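Protein SSD1 (Saccharomyces cerevisiae S288C, PDB 7AM1) binds regulatory elements in the untranslated regions of mRNAs and represses their translation, as a non-enzymatic, pseudonuclease member of the RNase II family. Local coordinates at residues A572-R576 with I656-F660; K567-L571 with Y685-M689. Residues are numbered along the deposited sequence.

Both contacts use one continuous piece of chain, K567-R576, in which helix 544-568 ends, turns and runs into strand 573-576. Interaction 2 takes its first half, K567-L571, and interaction 1 its second, A572-R576; their centres lie 13 Å apart. Along the chain the order is 567-571, 572-576, 656-660, 685-689, so interaction 1 is nested inside the loop that interaction 2 closes. Helix 668-681, which follows 656-660 and precedes 685-689 in the chain, touches both contacts. Six of seven touching residues are buried in interaction 1 and none of six in interaction 2, so the same connection is fixed in the interior of the RNB domain and again at the surface.

Interaction 1 of 2, residues A572-R576 with I656-F660; sequences ALLRR and IYTHF
Inside the RNB domain, strand 573-576 of a two-stranded antiparallel sheet is crossed by the loop 656-660, whose extended backbone runs at 105° to it, so the two make a crossing and not an added sheet strand. The closest CA pair is L574-T658, 4.4 Å apart. R575 loses the most surface (96 Å²). Its backbone N donates to Y657 O at 2.8 Å (N-H...O angle 150°), while its side chain, extended with chi1 to chi3 all t, crosses the H659 ring: CD stands 3.4 Å from the ring centroid, 15° off the normal, a CH-pi contact over the face. D529 joins the two side chains, forming a salt bridge with R575 and a hydrogen bond with H659; Y636 adds a cation-pi contact to R575 and a hydrogen bond to H659. The CA-CB bond of L574 points sideways, and its m, t rotamer puts CD1 3.8 Å from I656 CD1; L574 CA is 3.4 Å from Y657 O. T658, chi1 t, donates from OG1 to L573 O at 2.8 Å, so two successive loop residues, Y657 and T658, are fastened to R575 N and L573 O. Backbone hydrogen bonds pair L574 with F637 and R576 with R635 of strand 635-638, and A572 with A639 just beyond. A water 2.8 Å from R575 O accepts from Y657 N at 3.0 Å, bridging the two backbones.

Interaction 2 of 2, residues K567-L571 with Y685-M689; sequences KLGDL and YTEDM
L571 places CD1 at the edge of the Y685 ring, 3.6 Å from CD2 of that tyrosine, and the same methyl lies 3.6 Å from the backbone E687 O. With 98 Å² covered, L571 (m, t) is the centre of the contact; its CD2 also packs 3.9 Å from M689 CB. L568 (m, t) takes the ring's face: its CD1 is 4.2 Å from the Y685 ring centroid, 21° off the normal, a CH-pi geometry, and its CD2 meets Y685 CB at 3.9 Å. Y685 OH is hydrogen-bonded to Q675 of helix 668-681. M689 (t, t, m) reaches back until CE lies 3.5 Å from D570 CB. The nearest CA pairs are L568-Y685 at 7.7 Å and L571-M689 at 6.1 Å, too far for backbone-to-backbone contact, so side chains span the gap. G569 leaves the helix with phi/psi of 57/-122, and D570-L571 form a short 3-10 turn that returns L571 to the side of L568. Across from it D688 is the N-cap of helix 689-725, its OD1 bonded to E690 N. Apolar side chains thus join a helix C-terminal turn to an interhelical loop ending in an Asp N-cap, at the surface of the RNase II-type fold.

Interaction 1 of 2, residues A572-R576 with I656-F660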
ATOM      1  N   ALA A 572      22.881   7.981  12.014  1.00 42.90           N
ATOM      2  CA  ALA A 572      21.556   7.556  12.450  1.00 40.74           C
ATOM      3  C   ALA A 572      20.736   7.021  11.281  1.00 39.54           C
ATOM      4  O   ALA A 572      20.700   7.612  10.199  1.00 39.34           O
ATOM      5  CB  ALA A 572      20.813   8.724  13.106  1.00 40.70           C
ATOM      6  N   LEU A 573      20.068   5.889  11.507  1.00 39.34           N
ATOM      7  CA  LEU A 573      19.098   5.355  10.555  1.00 39.62           C
ATOM      8  C   LEU A 573      17.746   5.966  10.902  1.00 37.91           C
ATOM      9  O   LEU A 573      17.191   5.697  11.973  1.00 39.16           O
ATOM     10  CB  LEU A 573      19.043   3.831  10.598  1.00 42.43           C
ATOM     11  CG  LEU A 573      18.147   3.175   9.533  1.00 45.83           C
ATOM     12  CD1 LEU A 573      18.365   1.672   9.528  1.00 48.33           C
ATOM     13  CD2 LEU A 573      16.658   3.474   9.706  1.00 45.81           C
ATOM     14  N   LEU A 574      17.243   6.812  10.020  1.00 35.95           N
ATOM     15  CA  LEU A 574      16.014   7.557  10.219  1.00 35.71           C
ATOM     16  C   LEU A 574      15.009   7.164   9.138  1.00 38.60           C
ATOM     17  O   LEU A 574      15.285   6.333   8.271  1.00 39.19           O
ATOM     18  CB  LEU A 574      16.312   9.057  10.199  1.00 37.19           C
ATOM     19  CG  LEU A 574      17.302   9.524  11.272  1.00 37.81           C
ATOM     20  CD1 LEU A 574      17.648  10.996  11.087  1.00 38.08           C
ATOM     21  CD2 LEU A 574      16.742   9.281  12.660  1.00 38.54           C
ATOM     22  N   ARG A 575      13.832   7.781   9.187  1.00 37.87           N
ATOM     23  CA  ARG A 575      12.773   7.492   8.228  1.00 37.38           C
ATOM     24  C   ARG A 575      12.059   8.792   7.908  1.00 37.17           C
ATOM     25  O   ARG A 575      11.619   9.499   8.820  1.00 37.56           O
ATOM     26  CB  ARG A 575      11.795   6.453   8.780  1.00 35.03           C
ATOM     27  CG  ARG A 575      10.714   6.022   7.802  1.00 33.79           C
ATOM     28  CD  ARG A 575      10.066   4.739   8.283  1.00 31.52           C
ATOM     29  NE  ARG A 575       9.020   4.258   7.391  1.00 30.68           N
ATOM     30  CZ  ARG A 575       9.235   3.549   6.286  1.00 30.27           C
ATOM     31  NH1 ARG A 575      10.469   3.246   5.896  1.00 30.18           N
ATOM     32  NH2 ARG A 575       8.203   3.152   5.558  1.00 30.16           N
ATOM     33  N   ARG A 576      11.989   9.131   6.630  1.00 35.34           N
ATOM     34  CA  ARG A 576      11.340  10.360   6.210  1.00 35.69           C
ATOM     35  C   ARG A 576      10.243  10.049   5.204  1.00 35.63           C
ATOM     36  O   ARG A 576      10.121   8.931   4.702  1.00 36.06           O
ATOM     37  CB  ARG A 576      12.345  11.349   5.616  1.00 36.77           C
ATOM     38  CG  ARG A 576      13.002  10.914   4.315  1.00 38.73           C
ATOM     39  CD  ARG A 576      13.933  12.015   3.876  1.00 45.03           C
ATOM     40  NE  ARG A 576      14.498  11.797   2.553  1.00 50.29           N
ATOM     41  CZ  ARG A 576      14.893  12.774   1.744  1.00 55.02           C
ATOM     42  NH1 ARG A 576      14.759  14.042   2.114  1.00 56.95           N
ATOM     43  NH2 ARG A 576      15.413  12.482   0.559  1.00 56.14           N
ATOM     44  N   ILE A 656      11.241  14.616  12.559  1.00 39.17           N
ATOM     45  CA  ILE A 656      12.214  13.535  12.482  1.00 38.50           C
ATOM     46  C   ILE A 656      11.510  12.269  12.940  1.00 36.47           C
ATOM     47  O   ILE A 656      10.566  12.319  13.734  1.00 36.29           O
ATOM     48  CB  ILE A 656      13.469  13.857  13.333  1.00 40.13           C
ATOM     49  CG1 ILE A 656      14.628  12.922  12.975  1.00 39.28           C
ATOM     50  CG2 ILE A 656      13.153  13.760  14.823  1.00 40.78           C
ATOM     51  CD1 ILE A 656      15.968  13.373  13.563  1.00 39.29           C
ATOM     52  N   TYR A 657      11.951  11.131  12.417  1.00 36.03           N
ATOM     53  CA  TYR A 657      11.266   9.877  12.692  1.00 34.79           C
ATOM     54  C   TYR A 657      12.225   8.733  12.408  1.00 36.17           C
ATOM     55  O   TYR A 657      13.232   8.897  11.714  1.00 39.07           O
ATOM     56  CB  TYR A 657       9.984   9.756  11.846  1.00 33.33           C
ATOM     57  CG  TYR A 657       8.964   8.764  12.364  1.00 33.06           C
ATOM     58  CD1 TYR A 657       8.361   8.947  13.607  1.00 35.18           C
ATOM     59  CD2 TYR A 657       8.565   7.672  11.596  1.00 33.46           C
ATOM     60  CE1 TYR A 657       7.429   8.055  14.089  1.00 34.95           C
ATOM     61  CE2 TYR A 657       7.623   6.773  12.072  1.00 33.21           C
ATOM     62  CZ  TYR A 657       7.058   6.975  13.323  1.00 33.84           C
ATOM     63  OH  TYR A 657       6.120   6.095  13.818  1.00 33.32           O
ATOM     64  N   THR A 658      11.902   7.577  12.975  1.00 34.62           N
ATOM     65  CA  THR A 658      12.557   6.325  12.626  1.00 35.08           C
ATOM     66  C   THR A 658      11.647   5.184  13.062  1.00 33.97           C
ATOM     67  O   THR A 658      10.519   5.406  13.519  1.00 34.36           O
ATOM     68  CB  THR A 658      13.948   6.198  13.257  1.00 37.83           C
ATOM     69  OG1 THR A 658      14.611   5.058  12.689  1.00 39.05           O
ATOM     70  CG2 THR A 658      13.862   6.023  14.766  1.00 39.36           C
ATOM     71  N   HIS A 659      12.143   3.957  12.933  1.00 33.99           N
ATOM     72  CA  HIS A 659      11.387   2.762  13.278  1.00 34.09           C
ATOM     73  C   HIS A 659      12.111   1.992  14.370  1.00 35.88           C
ATOM     74  O   HIS A 659      13.234   1.516  14.168  1.00 35.84           O
ATOM     75  CB  HIS A 659      11.160   1.885  12.047  1.00 32.49           C
ATOM     76  CG  HIS A 659       9.934   2.254  11.276  1.00 32.43           C
ATOM     77  ND1 HIS A 659       9.567   1.611  10.115  1.00 30.59           N
ATOM     78  CD2 HIS A 659       8.982   3.190  11.506  1.00 32.02           C
ATOM     79  CE1 HIS A 659       8.451   2.145   9.654  1.00 32.08           C
ATOM     80  NE2 HIS A 659       8.071   3.101  10.483  1.00 30.69           N
ATOM     81  N   PHE A 660      11.444   1.864  15.516  1.00 38.01           N
ATOM     82  CA  PHE A 660      11.989   1.247  16.717  1.00 37.64           C
ATOM     83  C   PHE A 660      11.031   0.259  17.367  1.00 36.24           C
ATOM     84  O   PHE A 660      11.501  -0.647  18.066  1.00 36.38           O
ATOM     85  CB  PHE A 660      12.372   2.354  17.720  1.00 37.67           C
ATOM     86  CG  PHE A 660      12.525   1.903  19.153  1.00 40.36           C
ATOM     87  CD1 PHE A 660      13.763   1.512  19.644  1.00 42.75           C
ATOM     88  CD2 PHE A 660      11.447   1.938  20.026  1.00 40.97           C
ATOM     89  CE1 PHE A 660      13.912   1.124  20.970  1.00 45.18           C
ATOM     90  CE2 PHE A 660      11.590   1.551  21.353  1.00 43.37           C
ATOM     91  CZ  PHE A 660      12.825   1.145  21.824  1.00 45.13           C
TER
HETATM   92  O   HOH W   1      13.409  11.425   9.838  1.00 38.92           O

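Interaction 2 of 2, residues K567-L571 with Y685-M689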
ATOM      1  N   LYS A 567      22.885  12.024  19.314  1.00 44.63           N
ATOM      2  CA  LYS A 567      24.138  11.441  19.786  1.00 49.29           C
ATOM      3  C   LYS A 567      24.990  10.873  18.652  1.00 51.82           C
ATOM      4  O   LYS A 567      26.209  11.091  18.637  1.00 53.29           O
ATOM      5  CB  LYS A 567      23.846  10.348  20.821  1.00 49.87           C
ATOM      6  N   LEU A 568      24.386  10.138  17.710  1.00 53.92           N
ATOM      7  CA  LEU A 568      25.139   9.516  16.627  1.00 56.50           C
ATOM      8  C   LEU A 568      25.197  10.366  15.364  1.00 53.06           C
ATOM      9  O   LEU A 568      26.022  10.088  14.487  1.00 54.73           O
ATOM     10  CB  LEU A 568      24.553   8.156  16.242  1.00 60.74           C
ATOM     11  CG  LEU A 568      24.631   7.020  17.259  1.00 65.04           C
ATOM     12  CD1 LEU A 568      24.245   5.710  16.571  1.00 66.17           C
ATOM     13  CD2 LEU A 568      26.015   6.932  17.882  1.00 67.32           C
ATOM     14  N   GLY A 569      24.337  11.365  15.240  1.00 46.90           N
ATOM     15  CA  GLY A 569      24.413  12.276  14.111  1.00 45.21           C
ATOM     16  C   GLY A 569      24.331  11.564  12.774  1.00 44.20           C
ATOM     17  O   GLY A 569      23.379  10.829  12.496  1.00 43.72           O
ATOM     18  N   ASP A 570      25.367  11.753  11.948  1.00 46.86           N
ATOM     19  CA  ASP A 570      25.318  11.370  10.542  1.00 48.28           C
ATOM     20  C   ASP A 570      25.100   9.879  10.310  1.00 47.40           C
ATOM     21  O   ASP A 570      24.700   9.496   9.204  1.00 48.18           O
ATOM     22  CB  ASP A 570      26.616  11.800   9.849  1.00 53.34           C
ATOM     23  CG  ASP A 570      26.668  13.286   9.568  1.00 57.58           C
ATOM     24  OD1 ASP A 570      25.674  13.981   9.853  1.00 58.39           O
ATOM     25  OD2 ASP A 570      27.698  13.754   9.040  1.00 60.80           O
ATOM     26  N   LEU A 571      25.332   9.031  11.306  1.00 47.06           N
ATOM     27  CA  LEU A 571      25.151   7.595  11.128  1.00 47.54           C
ATOM     28  C   LEU A 571      23.755   7.103  11.519  1.00 46.60           C
ATOM     29  O   LEU A 571      23.462   5.915  11.334  1.00 47.47           O
ATOM     30  CB  LEU A 571      26.214   6.827  11.926  1.00 48.49           C
ATOM     31  CG  LEU A 571      27.673   7.045  11.512  1.00 50.53           C
ATOM     32  CD1 LEU A 571      28.589   6.124  12.318  1.00 52.25           C
ATOM     33  CD2 LEU A 571      27.891   6.841  10.020  1.00 50.17           C
ATOM     34  N   TYR A 685      30.322   3.784  18.018  1.00 73.06           N
ATOM     35  CA  TYR A 685      29.538   3.231  16.918  1.00 68.75           C
ATOM     36  C   TYR A 685      30.328   3.468  15.636  1.00 70.16           C
ATOM     37  O   TYR A 685      30.461   4.612  15.188  1.00 70.11           O
ATOM     38  CB  TYR A 685      28.161   3.877  16.852  1.00 63.80           C
ATOM     39  CG  TYR A 685      27.269   3.213  15.844  1.00 60.33           C
ATOM     40  CD1 TYR A 685      26.636   2.013  16.131  1.00 57.39           C
ATOM     41  CD2 TYR A 685      27.089   3.769  14.586  1.00 59.30           C
ATOM     42  CE1 TYR A 685      25.830   1.399  15.201  1.00 54.70           C
ATOM     43  CE2 TYR A 685      26.288   3.163  13.652  1.00 56.28           C
ATOM     44  CZ  TYR A 685      25.666   1.978  13.961  1.00 53.83           C
ATOM     45  OH  TYR A 685      24.866   1.380  13.020  1.00 52.23           O
ATOM     46  N   THR A 686      30.842   2.387  15.041  1.00 74.01           N
ATOM     47  CA  THR A 686      31.840   2.482  13.980  1.00 77.61           C
ATOM     48  C   THR A 686      31.369   1.877  12.659  1.00 75.94           C
ATOM     49  O   THR A 686      32.185   1.405  11.864  1.00 76.51           O
ATOM     50  CB  THR A 686      33.143   1.809  14.418  1.00 82.54           C
ATOM     51  OG1 THR A 686      32.868   0.467  14.848  1.00 84.22           O
ATOM     52  CG2 THR A 686      33.798   2.582  15.554  1.00 83.56           C
ATOM     53  N   GLU A 687      30.064   1.883  12.406  1.00 73.87           N
ATOM     54  CA  GLU A 687      29.558   1.372  11.141  1.00 73.59           C
ATOM     55  C   GLU A 687      29.871   2.339  10.007  1.00 71.10           C
ATOM     56  O   GLU A 687      29.822   3.561  10.175  1.00 71.17           O
ATOM     57  CB  GLU A 687      28.051   1.131  11.223  1.00 76.18           C
ATOM     58  CG  GLU A 687      27.659   0.067  12.229  1.00 80.52           C
ATOM     59  CD  GLU A 687      28.235  -1.292  11.886  1.00 85.38           C
ATOM     60  OE1 GLU A 687      28.284  -1.630  10.685  1.00 86.70           O
ATOM     61  OE2 GLU A 687      28.654  -2.015  12.815  1.00 87.58           O
ATOM     62  N   ASP A 688      30.187   1.781   8.844  1.00 69.30           N
ATOM     63  CA  ASP A 688      30.468   2.588   7.667  1.00 69.10           C
ATOM     64  C   ASP A 688      29.183   3.250   7.184  1.00 63.45           C
ATOM     65  O   ASP A 688      28.124   2.618   7.136  1.00 60.90           O
ATOM     66  CB  ASP A 688      31.063   1.707   6.570  1.00 74.94           C
ATOM     67  CG  ASP A 688      31.323   2.464   5.285  1.00 81.20           C
ATOM     68  OD1 ASP A 688      31.401   3.710   5.321  1.00 83.60           O
ATOM     69  OD2 ASP A 688      31.447   1.808   4.231  1.00 83.76           O
ATOM     70  N   MET A 689      29.271   4.537   6.838  1.00 57.61           N
ATOM     71  CA  MET A 689      28.078   5.237   6.378  1.00 56.17           C
ATOM     72  C   MET A 689      27.555   4.627   5.082  1.00 53.44           C
ATOM     73  O   MET A 689      26.340   4.554   4.867  1.00 50.74           O
ATOM     74  CB  MET A 689      28.357   6.729   6.180  1.00 59.30           C
ATOM     75  CG  MET A 689      27.075   7.505   5.855  1.00 62.31           C
ATOM     76  SD  MET A 689      27.224   9.291   5.665  1.00 67.23           S
ATOM     77  CE  MET A 689      27.868   9.781   7.247  1.00 70.03           C
TER